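Local coordinates for HTH-type transcriptional repressor PhnF (Mycobacterium smegmatis, PDB 3F8M), which represses transcription of the phnDCE operon, which serves phosphate uptake, when phosphate is available to the cell, at residues Q130-L135 / V142-T147. Residues are numbered along the deposited sequence; the frame is centred on the assembly and turned at random. Where two conformers were deposited one is given.
Sequences QLERVL and VGLETT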
# COMPACT_ATOMS: atom_id res chain seq x y z
N GLN A 130 -0.90 -25.11 4.65
CA GLN A 130 -0.76 -23.92 3.77
C GLN A 130 -1.68 -24.03 2.58
O GLN A 130 -1.72 -25.07 1.91
CB GLN A 130 0.67 -23.82 3.26
CG GLN A 130 0.90 -22.66 2.25
CD GLN A 130 2.33 -22.57 1.79
OE1 GLN A 130 3.14 -21.96 2.46
NE2 GLN A 130 2.64 -23.15 0.64
N LEU A 131 -2.44 -22.95 2.34
CA LEU A 131 -3.31 -22.86 1.22
C LEU A 131 -2.70 -21.82 0.27
O LEU A 131 -2.43 -20.67 0.68
CB LEU A 131 -4.69 -22.36 1.65
CG LEU A 131 -5.66 -22.04 0.49
CD1 LEU A 131 -5.94 -23.27 -0.44
CD2 LEU A 131 -6.96 -21.47 1.07
N GLU A 132 -2.50 -22.21 -0.98
CA GLU A 132 -2.06 -21.25 -2.02
C GLU A 132 -3.08 -21.18 -3.10
O GLU A 132 -3.59 -22.20 -3.56
CB GLU A 132 -0.77 -21.67 -2.67
CG GLU A 132 0.45 -21.33 -1.95
CD GLU A 132 1.63 -20.97 -2.90
OE1 GLU A 132 1.93 -21.75 -3.84
OE2 GLU A 132 2.27 -19.94 -2.63
N ARG A 133 -3.45 -19.95 -3.47
CA ARG A 133 -4.49 -19.72 -4.45
C ARG A 133 -4.05 -18.51 -5.29
O ARG A 133 -3.32 -17.63 -4.81
CB ARG A 133 -5.80 -19.38 -3.77
CG ARG A 133 -6.42 -20.57 -2.99
CD ARG A 133 -7.82 -20.31 -2.49
NE ARG A 133 -8.00 -19.18 -1.60
CZ ARG A 133 -9.18 -18.88 -1.04
NH1 ARG A 133 -9.30 -17.83 -0.25
NH2 ARG A 133 -10.23 -19.63 -1.30
N VAL A 134 -4.55 -18.49 -6.52
CA VAL A 134 -4.45 -17.34 -7.41
C VAL A 134 -5.81 -16.61 -7.45
O VAL A 134 -6.85 -17.25 -7.58
CB VAL A 134 -4.02 -17.78 -8.84
CG1 VAL A 134 -3.98 -16.60 -9.82
CG2 VAL A 134 -2.68 -18.50 -8.83
N LEU A 135 -5.77 -15.30 -7.36
CA LEU A 135 -6.95 -14.45 -7.44
C LEU A 135 -7.04 -13.94 -8.89
O LEU A 135 -6.00 -13.64 -9.51
CB LEU A 135 -6.76 -13.27 -6.49
CG LEU A 135 -6.58 -13.58 -4.98
CD1 LEU A 135 -6.56 -12.34 -4.06
CD2 LEU A 135 -7.60 -14.62 -4.44
N VAL A 142 -4.56 -11.74 -10.94
CA VAL A 142 -4.38 -10.56 -10.11
C VAL A 142 -3.32 -10.77 -9.03
O VAL A 142 -2.46 -9.90 -8.80
CB VAL A 142 -5.70 -10.11 -9.47
CG1 VAL A 142 -5.50 -9.05 -8.40
CG2 VAL A 142 -6.64 -9.62 -10.58
N GLY A 143 -3.31 -11.94 -8.41
CA GLY A 143 -2.42 -12.08 -7.25
C GLY A 143 -2.32 -13.51 -6.76
O GLY A 143 -3.10 -14.35 -7.15
N LEU A 144 -1.29 -13.75 -5.96
CA LEU A 144 -1.02 -15.08 -5.39
C LEU A 144 -1.05 -14.91 -3.87
O LEU A 144 -0.31 -14.07 -3.29
CB LEU A 144 0.35 -15.56 -5.89
CG LEU A 144 0.91 -16.82 -5.20
CD1 LEU A 144 0.16 -18.04 -5.73
CD2 LEU A 144 2.40 -17.02 -5.42
N GLU A 145 -1.92 -15.71 -3.25
CA GLU A 145 -2.22 -15.64 -1.82
C GLU A 145 -1.75 -16.93 -1.19
O GLU A 145 -2.20 -18.00 -1.62
CB GLU A 145 -3.74 -15.59 -1.70
CG GLU A 145 -4.27 -15.43 -0.29
CD GLU A 145 -5.74 -15.67 -0.23
OE1 GLU A 145 -6.19 -16.83 -0.55
OE2 GLU A 145 -6.44 -14.67 0.15
N THR A 146 -0.85 -16.83 -0.21
CA THR A 146 -0.28 -18.02 0.45
C THR A 146 -0.62 -17.87 1.91
O THR A 146 -0.11 -16.94 2.57
CB THR A 146 1.23 -18.03 0.21
OG1 THR A 146 1.50 -17.94 -1.21
CG2 THR A 146 1.88 -19.34 0.82
N THR A 147 -1.50 -18.73 2.41
CA THR A 147 -1.98 -18.57 3.78
C THR A 147 -1.43 -19.76 4.56
O THR A 147 -1.61 -20.88 4.13
CB THR A 147 -3.50 -18.60 3.86
OG1 THR A 147 -4.04 -17.51 3.07
CG2 THR A 147 -4.00 -18.42 5.33
O HOH W 1 -4.53 -18.60 0.54
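Arg133 and Glu145 lie side by side at a hydrogen-bonded antiparallel pair, their guanidinium and carboxylate planes only 20° apart. In one of the two conformers of Glu145, Arg133 NE donates to Glu145 OE1 at 3.1 Å in a salt bridge, and Arg133 NH1 reaches the same oxygen at 3.3 Å, on its syn side. Glu145 CG is anti to the backbone N (chi1 -177°), and the chain, extended beyond it, puts OE1 at the guanidinium edge; Leu131 CD2 lies over one face, toward its rim. In that conformer water 1 lies 2.7 Å from Glu145 OE1; it also bonds Leu131 O and Thr147 OG1. On the other face of the sheet, Thr146 OG1 donates to the anti lone pair of Glu132 OE2 at 2.6 Å, while Thr146 CG2 packs against the amide of Gln130. Beside them Val134 CG2, in one of two conformers, comes within 4.2 Å of Leu144 CD1. Both segments belong to the hairpin of strands 127-137 and 140-150 in the antiparallel UTRA-domain sheet. A classic beta bulge interrupts the regular pairing near its turn: Val142 and Gly143 both face Leu135, whose O accepts from Val142 N at 2.8 Å and only weakly from Gly143 N. Further out, helix 192-198 covers Val134 and Leu144, Arg193 pairs with Glu132 OE1, and Arg133 NH2 binds the carbonyls of His163 and Ala165.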